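Long-range contacts in ASCH domain (Vibrio cholerae TMA 21, PDB 3S9X), which is of unknown function but belongs to the PUA-like ASCH family and may bind RNA: residues T30-D35 with G77-V82; G54-S59 with A112-G117; C101-V106 with W123-H128. All blocks are in the same frame, centred on the assembly; numbering follows the deposited sequence.

Interaction 1: T30-D35 with G77-V82; sequences TSFSAD and GHLQVV
Residues 32-35 and 79-82 pair as parallel beta strands, Phe-32 level with Leu-79 and Ala-34 with Val-81, at the edge of the mixed sheet where strand 32-35 is outermost. Ser-33 faces Gln-80 and bonds to the residues on both sides of it: Ser-33 N gives to Leu-79 O (2.9 Å). Val-81 N in turn gives to Ser-33 O (2.8 Å). The ladder is extended at its start by Leu-79 N to Ser-31 O and at its end by Asp-35 N to Val-81 O.

His-78 adds a side-chain bridge over this backbone. Its chi1 (-180°) sets CG anti to the backbone N, and the ring beyond lies alongside residues 31-33, meeting a serine hydroxyl at either nitrogen: Ser-31 OG lies 2.7 Å from His-78 ND1, in the ring plane, and Ser-33 OG 2.8 Å from His-78 NE2. Histidine suits the place because its two ring nitrogens span two alternate residues, Ser-31 just before the strand and Ser-33 within it, and two bonds fix the rotation of the ring. Further along that face, extended Gln-80 gives NE2 to Asp-35 O, which it meets from well above the carbonyl plane.

The other face is apolar. Phe-32 and Leu-79 lie side by side, with Phe-32 CE1 3.9 Å from Leu-79 CD1, and small Ala-34 rests against Val-81; helix 8-19 covers them through Ser-10, Leu-14 and Tyr-17. Where the two segments begin, a water gives hydrogen bonds to both Ser-31 O and Gly-77 O. A parallel edge strand joined to an otherwise antiparallel sheet is consistent with the mixed sheet of the PUA-like fold.

Interaction 2: G54-S59 with A112-G117; sequences GEKRAS and ASEGEG
A salt-bridge network of Lys-56, Glu-114 and Glu-116 joins the stretch leading into strand 58-62 to the C-terminal end of helix 108-114. The aliphatic part of Lys-56 runs beside Glu-114, its CG 3.1 Å from Glu-114 O. A turn at the last torsion (chi4 77°) brings NZ round to three oxygens: Glu-114 OE2 at 2.7 Å, through the anti lone pair, Glu-116 OE2 at 2.8 Å, also on the anti side but out of the carboxylate plane, and Glu-114 O at 2.9 Å. Lysine suits the place: its long chain reaches past the helix end and its ammonium has three N-H to give.

Beside it the backbones are joined directly, Arg-57 N bonding to Ser-113 O at 2.8 Å in a nearly straight bond (170°). Gly-115 ends the helix with a positive phi that favours glycine, and its CA makes a CA-H...O contact with Glu-55 O at 3.3 Å; a CB here would point at residues 54-59 and clash with that oxygen. A water ties the same Glu-55 O to Ala-112 O, and small Ala-58 sets its CB against Ser-113 CB. Arg-57 curls back, NH2 giving an in-plane bond to Gly-54 O, which belongs to the Schellman turn ending helix 41-52.

Leu-50 and Ile-51 of that helix flank Lys-56, strand 148-158 pairs with the strand begun by Ala-58, and helix 121-139 lies beyond the glutamates, with Trp-124 NE1 bonding to Glu-114 OE1.

Interaction 3: C101-V106 with W123-H128; sequences CQYNQV and WWQEAH
The indole of Trp-124 is held between two groups: Val-106 lies over one face and His-128 over the opposite one, while Gln-125 CG sits in plane at the edge. Val-106 CG1 makes a CH-pi contact, 3.8 Å from the centroid of the six-membered ring and only 7° off its normal. CG2 of the same valine reaches toward the outer rim, 3.5 Å from Trp-124 CH2. A branched side chain suits this place, since two methyls can cover a broad ring.

His-128, one helical turn on, lays its ring on the other face of the indole, ND1 3.2 Å above the indole plane and offset toward the rim. His-128 ND1 bonds to Trp-124 O at 2.8 Å, with that oxygen in the imidazole plane, and its own N approaches the same oxygen from the other side of the carbonyl plane. Two donors thus share one carbonyl, and the imidazole is kept against the indole.

The contact joins the end of the long strand 89-102, where the chain makes a short 3-10 turn at 103-105, to helix 121-139, which packs beside the mixed sheet of this ASCH domain; Leu-149 of strand 148-158 touches both Val-106 and Trp-124.

Tyr-103 completes the aromatic group. Its ring meets the six-membered ring of Trp-124 obliquely, the planes at 37°, and the two side chains slide past each other in opposite directions, with Tyr-103 CE1 3.6 Å from Trp-124 CZ3. Its chi1 (175°) sets CG anti to the backbone N, and the ring beyond it extends to the helix, where His-128 CB lies near its plane at the edge. A large flat ring suits a buried place between Trp-124 and Phe-143, which meets it edge-to-face. Tyr-103 OH is 3.0 Å from Gln-125 O. A water bonds to both Tyr-103 O and Gln-125 NE2.

How the interactions relate
Interactions 1 and 2 lie on opposite sides of the chain's centre, with their own centres about 18 Å apart, and are connected through the mixed sheet, whose two outermost strands, 32-35 and 58-62, they involve. Interaction 3 is farther from interaction 1, about 25 Å between centres, yet its strand 89-102 is the sheet neighbour of strand 79-83. Along the chain, interaction 1 closes before interaction 3 opens, whereas interaction 2 crosses both. Interactions 2 and 3 touch, Glu-114 meeting Trp-124 and Glu-116 packing on Trp-123. Helices 108-114 and 121-139, consecutive in the chain, thus make one packed region beside the sheet, while interaction 1 stands apart at the far edge.

Interaction 1: T30-D35 with G77-V82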
loop_
_atom_site.group_PDB
_atom_site.type_symbol
_atom_site.label_atom_id
_atom_site.label_comp_id
_atom_site.label_asym_id
_atom_site.label_seq_id
_atom_site.Cartn_x
_atom_site.Cartn_y
_atom_site.Cartn_z
ATOM N N THR A 30 -4.377 6.494 -14.999
ATOM C CA THR A 30 -3.448 5.753 -15.869
ATOM C C THR A 30 -2.617 4.646 -15.276
ATOM O O THR A 30 -1.884 3.974 -15.970
ATOM C CB THR A 30 -2.443 6.793 -16.533
ATOM O OG1 THR A 30 -1.696 7.401 -15.464
ATOM C CG2 THR A 30 -3.212 7.885 -17.271
ATOM N N SER A 31 -2.768 4.470 -13.949
ATOM C CA SER A 31 -1.938 3.538 -13.134
ATOM C C SER A 31 -2.815 2.803 -12.147
ATOM O O SER A 31 -3.530 3.395 -11.385
ATOM C CB SER A 31 -0.796 4.291 -12.472
ATOM O OG SER A 31 0.047 3.467 -11.733
ATOM N N PHE A 32 -2.783 1.485 -12.267
ATOM C CA PHE A 32 -3.740 0.609 -11.579
ATOM C C PHE A 32 -3.054 -0.658 -11.093
ATOM O O PHE A 32 -2.154 -1.184 -11.729
ATOM C CB PHE A 32 -4.887 0.149 -12.557
ATOM C CG PHE A 32 -5.546 1.236 -13.281
ATOM C CD1 PHE A 32 -6.689 1.843 -12.753
ATOM C CD2 PHE A 32 -5.036 1.737 -14.474
ATOM C CE1 PHE A 32 -7.340 2.811 -13.451
ATOM C CE2 PHE A 32 -5.636 2.731 -15.135
ATOM C CZ PHE A 32 -6.840 3.273 -14.667
ATOM N N SER A 33 -3.521 -1.164 -9.948
ATOM C CA SER A 33 -3.101 -2.489 -9.479
ATOM C C SER A 33 -4.219 -3.110 -8.590
ATOM O O SER A 33 -5.203 -2.424 -8.260
ATOM C CB SER A 33 -1.861 -2.345 -8.641
ATOM O OG SER A 33 -2.072 -1.675 -7.423
ATOM N N ALA A 34 -4.019 -4.377 -8.253
ATOM C CA ALA A 34 -4.918 -5.109 -7.359
ATOM C C ALA A 34 -4.066 -6.008 -6.494
ATOM O O ALA A 34 -3.270 -6.772 -6.988
ATOM C CB ALA A 34 -5.988 -5.955 -8.150
ATOM N N ASP A 35 -4.160 -5.868 -5.176
ATOM C CA ASP A 35 -3.312 -6.658 -4.267
ATOM C C ASP A 35 -3.892 -6.521 -2.847
ATOM O O ASP A 35 -4.662 -5.614 -2.546
ATOM C CB ASP A 35 -1.901 -6.024 -4.269
ATOM C CG ASP A 35 -0.736 -6.992 -4.533
ATOM O OD1 ASP A 35 0.297 -6.842 -3.811
ATOM O OD2 ASP A 35 -0.739 -7.793 -5.471
ATOM N N GLY A 77 -1.949 9.444 -7.627
ATOM C CA GLY A 77 -3.054 9.200 -8.535
ATOM C C GLY A 77 -3.246 7.729 -8.924
ATOM O O GLY A 77 -4.272 7.342 -9.552
ATOM N N HIS A 78 -2.294 6.850 -8.574
ATOM C CA HIS A 78 -2.482 5.426 -8.728
ATOM C C HIS A 78 -3.747 4.935 -7.991
ATOM O O HIS A 78 -3.948 5.317 -6.843
ATOM C CB HIS A 78 -1.234 4.710 -8.163
ATOM C CG HIS A 78 -1.307 3.226 -8.272
ATOM N ND1 HIS A 78 -0.908 2.530 -9.400
ATOM C CD2 HIS A 78 -1.628 2.276 -7.357
ATOM C CE1 HIS A 78 -1.041 1.235 -9.180
ATOM N NE2 HIS A 78 -1.460 1.048 -7.940
ATOM N N LEU A 79 -4.456 3.999 -8.608
ATOM C CA LEU A 79 -5.538 3.301 -7.961
ATOM C C LEU A 79 -5.154 1.833 -7.712
ATOM O O LEU A 79 -4.712 1.133 -8.588
ATOM C CB LEU A 79 -6.785 3.270 -8.865
ATOM C CG LEU A 79 -7.449 4.607 -9.120
ATOM C CD1 LEU A 79 -8.597 4.444 -10.138
ATOM C CD2 LEU A 79 -7.998 5.177 -7.810
ATOM N N GLN A 80 -5.372 1.424 -6.469
ATOM C CA GLN A 80 -5.190 0.036 -6.074
ATOM C C GLN A 80 -6.559 -0.506 -5.599
ATOM O O GLN A 80 -7.165 0.046 -4.655
ATOM C CB GLN A 80 -4.146 -0.169 -4.989
ATOM C CG GLN A 80 -4.033 -1.564 -4.500
ATOM C CD GLN A 80 -3.020 -1.821 -3.432
ATOM O OE1 GLN A 80 -2.103 -1.002 -3.237
ATOM N NE2 GLN A 80 -3.153 -2.977 -2.730
ATOM N N VAL A 81 -6.960 -1.631 -6.188
ATOM C CA VAL A 81 -8.003 -2.425 -5.639
ATOM C C VAL A 81 -7.376 -3.181 -4.475
ATOM O O VAL A 81 -6.500 -4.042 -4.683
ATOM C CB VAL A 81 -8.688 -3.390 -6.655
ATOM C CG1 VAL A 81 -9.754 -4.190 -5.936
ATOM C CG2 VAL A 81 -9.183 -2.606 -7.889
ATOM N N VAL A 82 -7.841 -2.879 -3.281
ATOM C CA VAL A 82 -7.389 -3.531 -2.015
ATOM C C VAL A 82 -8.227 -4.759 -1.824
ATOM O O VAL A 82 -9.433 -4.659 -1.628
ATOM C CB VAL A 82 -7.472 -2.567 -0.829
ATOM C CG1 VAL A 82 -7.019 -3.275 0.475
ATOM C CG2 VAL A 82 -6.730 -1.255 -1.122
HETATM O O HOH W 1 -3.172 7.362 -12.461
HETATM O O HOH W 2 -4.604 5.894 -11.643
#

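Interaction 2: G54-S59 with A112-G117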
loop_
_atom_site.group_PDB
_atom_site.type_symbol
_atom_site.label_atom_id
_atom_site.label_comp_id
_atom_site.label_asym_id
_atom_site.label_seq_id
_atom_site.Cartn_x
_atom_site.Cartn_y
_atom_site.Cartn_z
ATOM N N GLY A 54 -10.978 3.827 7.013
ATOM C CA GLY A 54 -10.257 5.071 7.162
ATOM C C GLY A 54 -9.257 5.128 8.290
ATOM O O GLY A 54 -8.745 6.202 8.606
ATOM N N GLU A 55 -8.988 3.985 8.917
ATOM C CA GLU A 55 -8.004 3.922 9.973
ATOM C C GLU A 55 -6.545 3.756 9.504
ATOM O O GLU A 55 -5.626 4.223 10.156
ATOM C CB GLU A 55 -8.363 2.774 10.898
ATOM C CG GLU A 55 -9.583 2.921 11.728
ATOM C CD GLU A 55 -9.213 3.826 12.880
ATOM O OE1 GLU A 55 -8.493 3.381 13.853
ATOM O OE2 GLU A 55 -9.593 5.002 12.738
ATOM N N LYS A 56 -6.357 3.125 8.353
ATOM C CA LYS A 56 -5.046 2.943 7.744
ATOM C C LYS A 56 -5.081 3.769 6.477
ATOM O O LYS A 56 -5.882 3.521 5.587
ATOM C CB LYS A 56 -4.721 1.481 7.465
ATOM C CG LYS A 56 -3.436 1.296 6.629
ATOM C CD LYS A 56 -2.915 -0.106 6.616
ATOM C CE LYS A 56 -1.484 -0.187 6.133
ATOM N NZ LYS A 56 -0.604 0.267 7.264
ATOM N N ARG A 57 -4.197 4.785 6.451
ATOM C CA ARG A 57 -4.188 5.793 5.373
ATOM C C ARG A 57 -2.791 5.964 4.791
ATOM O O ARG A 57 -2.532 6.910 4.032
ATOM C CB ARG A 57 -4.713 7.135 5.941
ATOM C CG ARG A 57 -6.109 7.059 6.532
ATOM C CD ARG A 57 -6.539 8.430 7.040
ATOM N NE ARG A 57 -5.654 8.924 8.118
ATOM C CZ ARG A 57 -5.650 8.522 9.389
ATOM N NH1 ARG A 57 -4.734 9.045 10.219
ATOM N NH2 ARG A 57 -6.564 7.636 9.845
ATOM N N ALA A 58 -1.874 5.037 5.113
ATOM C CA ALA A 58 -0.477 5.149 4.663
ATOM C C ALA A 58 0.121 3.762 4.743
ATOM O O ALA A 58 -0.373 2.850 5.435
ATOM C CB ALA A 58 0.299 6.136 5.515
ATOM N N SER A 59 1.210 3.598 4.026
ATOM C CA SER A 59 2.030 2.400 4.021
ATOM C C SER A 59 3.437 2.745 3.643
ATOM O O SER A 59 3.683 3.850 3.189
ATOM C CB SER A 59 1.449 1.390 3.081
ATOM O OG SER A 59 1.571 1.744 1.728
ATOM N N ALA A 112 0.945 6.397 13.305
ATOM C CA ALA A 112 -0.515 6.495 13.550
ATOM C C ALA A 112 -1.329 6.455 12.252
ATOM O O ALA A 112 -2.362 5.852 12.177
ATOM C CB ALA A 112 -0.844 7.765 14.423
ATOM N N SER A 113 -0.821 7.098 11.173
ATOM C CA SER A 113 -1.446 7.072 9.848
ATOM C C SER A 113 -1.478 5.683 9.287
ATOM O O SER A 113 -2.423 5.295 8.569
ATOM C CB SER A 113 -0.709 7.987 8.865
ATOM O OG SER A 113 -0.916 9.301 9.303
ATOM N N GLU A 114 -0.427 4.889 9.533
ATOM C CA GLU A 114 -0.442 3.492 9.103
ATOM C C GLU A 114 -1.522 2.704 9.848
ATOM O O GLU A 114 -2.020 1.709 9.325
ATOM C CB GLU A 114 0.894 2.820 9.242
ATOM C CG GLU A 114 1.968 3.245 8.222
ATOM C CD GLU A 114 2.716 2.069 7.615
ATOM O OE1 GLU A 114 3.949 2.087 7.607
ATOM O OE2 GLU A 114 2.012 1.094 7.185
ATOM N N GLY A 115 -1.871 3.117 11.059
ATOM C CA GLY A 115 -3.100 2.724 11.747
ATOM C C GLY A 115 -3.229 1.336 12.285
ATOM O O GLY A 115 -4.328 0.899 12.632
ATOM N N GLU A 116 -2.112 0.595 12.367
ATOM C CA GLU A 116 -2.120 -0.812 12.842
ATOM C C GLU A 116 -1.851 -0.943 14.347
ATOM O O GLU A 116 -1.270 -0.042 15.007
ATOM C CB GLU A 116 -1.137 -1.641 12.016
ATOM C CG GLU A 116 -1.516 -1.766 10.534
ATOM C CD GLU A 116 -0.444 -2.494 9.763
ATOM O OE1 GLU A 116 -0.343 -3.713 9.972
ATOM O OE2 GLU A 116 0.214 -1.853 8.908
ATOM N N GLY A 117 -2.308 -2.062 14.902
ATOM C CA GLY A 117 -2.159 -2.297 16.348
ATOM C C GLY A 117 -2.711 -1.146 17.149
ATOM O O GLY A 117 -3.797 -0.657 16.915
HETATM O O HOH W 3 -5.154 6.037 12.059
HETATM O O HOH W 4 -2.973 10.390 7.207
#

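Interaction 3: C101-V106 with W123-H128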
loop_
_atom_site.group_PDB
_atom_site.type_symbol
_atom_site.label_atom_id
_atom_site.label_comp_id
_atom_site.label_asym_id
_atom_site.label_seq_id
_atom_site.Cartn_x
_atom_site.Cartn_y
_atom_site.Cartn_z
ATOM N N CYS A 101 11.868 8.531 3.746
ATOM C CA CYS A 101 12.521 8.829 5.048
ATOM C C CYS A 101 13.204 7.589 5.526
ATOM O O CYS A 101 12.897 6.499 5.094
ATOM C CB CYS A 101 11.593 9.304 6.213
ATOM S SG CYS A 101 10.590 7.926 6.950
ATOM N N GLN A 102 14.222 7.795 6.365
ATOM C CA GLN A 102 14.907 6.654 6.958
ATOM C C GLN A 102 14.006 5.929 7.917
ATOM O O GLN A 102 13.253 6.556 8.656
ATOM C CB GLN A 102 16.238 7.024 7.623
ATOM C CG GLN A 102 17.278 7.363 6.598
ATOM C CD GLN A 102 18.661 7.546 7.231
ATOM O OE1 GLN A 102 18.889 7.324 8.506
ATOM N NE2 GLN A 102 19.544 7.924 6.457
ATOM N N TYR A 103 14.178 4.618 7.986
ATOM C CA TYR A 103 13.483 3.792 8.964
ATOM C C TYR A 103 13.579 4.367 10.398
ATOM O O TYR A 103 12.538 4.557 11.054
ATOM C CB TYR A 103 14.004 2.351 8.866
ATOM C CG TYR A 103 13.412 1.464 9.940
ATOM C CD1 TYR A 103 12.300 0.650 9.711
ATOM C CD2 TYR A 103 13.959 1.421 11.201
ATOM C CE1 TYR A 103 11.775 -0.109 10.691
ATOM C CE2 TYR A 103 13.435 0.644 12.227
ATOM C CZ TYR A 103 12.327 -0.109 11.962
ATOM O OH TYR A 103 11.764 -0.950 12.850
ATOM N N ASN A 104 14.794 4.788 10.789
ATOM C CA ASN A 104 14.989 5.265 12.139
ATOM C C ASN A 104 14.472 6.687 12.400
ATOM O O ASN A 104 14.607 7.165 13.496
ATOM C CB ASN A 104 16.446 5.144 12.562
ATOM C CG ASN A 104 17.435 5.789 11.655
ATOM O OD1 ASN A 104 17.111 6.633 10.882
ATOM N ND2 ASN A 104 18.746 5.382 11.824
ATOM N N GLN A 105 13.939 7.325 11.361
ATOM C CA GLN A 105 13.379 8.641 11.462
ATOM C C GLN A 105 11.864 8.646 11.315
ATOM O O GLN A 105 11.249 9.717 11.372
ATOM C CB GLN A 105 13.988 9.597 10.435
ATOM C CG GLN A 105 15.482 9.735 10.661
ATOM C CD GLN A 105 15.820 10.395 11.950
ATOM O OE1 GLN A 105 15.371 11.539 12.177
ATOM N NE2 GLN A 105 16.547 9.711 12.825
ATOM N N VAL A 106 11.236 7.491 11.167
ATOM C CA VAL A 106 9.786 7.424 11.112
ATOM C C VAL A 106 9.161 8.018 12.331
ATOM O O VAL A 106 9.576 7.732 13.443
ATOM C CB VAL A 106 9.332 5.981 10.849
ATOM C CG1 VAL A 106 7.779 5.849 11.051
ATOM C CG2 VAL A 106 9.728 5.545 9.411
ATOM N N TRP A 123 4.885 -0.248 18.222
ATOM C CA TRP A 123 4.219 -1.352 17.527
ATOM C C TRP A 123 4.629 -1.373 16.051
ATOM O O TRP A 123 4.937 -2.394 15.496
ATOM C CB TRP A 123 2.685 -1.198 17.683
ATOM C CG TRP A 123 1.891 -2.407 17.283
ATOM C CD1 TRP A 123 1.324 -3.359 18.138
ATOM C CD2 TRP A 123 1.548 -2.806 15.987
ATOM N NE1 TRP A 123 0.692 -4.294 17.427
ATOM C CE2 TRP A 123 0.864 -4.044 16.100
ATOM C CE3 TRP A 123 1.849 -2.336 14.764
ATOM C CZ2 TRP A 123 0.350 -4.746 15.006
ATOM C CZ3 TRP A 123 1.345 -3.024 13.657
ATOM C CH2 TRP A 123 0.641 -4.243 13.776
ATOM N N TRP A 124 4.622 -0.207 15.430
ATOM C CA TRP A 124 5.051 -0.023 14.042
ATOM C C TRP A 124 6.474 -0.576 13.867
ATOM O O TRP A 124 6.732 -1.268 12.850
ATOM C CB TRP A 124 4.911 1.484 13.662
ATOM C CG TRP A 124 5.314 1.761 12.223
ATOM C CD1 TRP A 124 4.491 1.927 11.150
ATOM C CD2 TRP A 124 6.649 1.901 11.741
ATOM N NE1 TRP A 124 5.237 2.147 10.009
ATOM C CE2 TRP A 124 6.570 2.140 10.339
ATOM C CE3 TRP A 124 7.929 1.881 12.353
ATOM C CZ2 TRP A 124 7.713 2.285 9.520
ATOM C CZ3 TRP A 124 9.014 2.007 11.518
ATOM C CH2 TRP A 124 8.921 2.179 10.158
ATOM N N GLN A 125 7.357 -0.233 14.832
ATOM C CA GLN A 125 8.757 -0.675 14.706
ATOM C C GLN A 125 8.888 -2.162 14.781
ATOM O O GLN A 125 9.639 -2.775 14.029
ATOM C CB GLN A 125 9.635 -0.024 15.784
ATOM C CG GLN A 125 9.821 1.425 15.541
ATOM C CD GLN A 125 10.462 2.134 16.729
ATOM O OE1 GLN A 125 10.289 1.730 17.869
ATOM N NE2 GLN A 125 11.115 3.237 16.476
ATOM N N GLU A 126 8.214 -2.773 15.742
ATOM C CA GLU A 126 8.340 -4.202 15.989
ATOM C C GLU A 126 7.918 -4.916 14.718
ATOM O O GLU A 126 8.679 -5.752 14.113
ATOM C CB GLU A 126 7.518 -4.582 17.256
ATOM N N ALA A 127 6.754 -4.515 14.196
ATOM C CA ALA A 127 6.219 -5.113 12.983
ATOM C C ALA A 127 7.073 -4.940 11.708
ATOM O O ALA A 127 7.428 -5.902 11.001
ATOM C CB ALA A 127 4.804 -4.614 12.747
ATOM N N HIS A 128 7.509 -3.732 11.479
ATOM C CA HIS A 128 8.286 -3.453 10.296
ATOM C C HIS A 128 9.703 -4.020 10.384
ATOM O O HIS A 128 10.252 -4.419 9.369
ATOM C CB HIS A 128 8.284 -1.961 9.976
ATOM C CG HIS A 128 6.991 -1.492 9.388
ATOM N ND1 HIS A 128 5.906 -1.150 10.151
ATOM C CD2 HIS A 128 6.591 -1.432 8.097
ATOM C CE1 HIS A 128 4.890 -0.884 9.335
ATOM N NE2 HIS A 128 5.305 -1.018 8.081
HETATM O O HOH W 5 12.103 3.576 13.661
#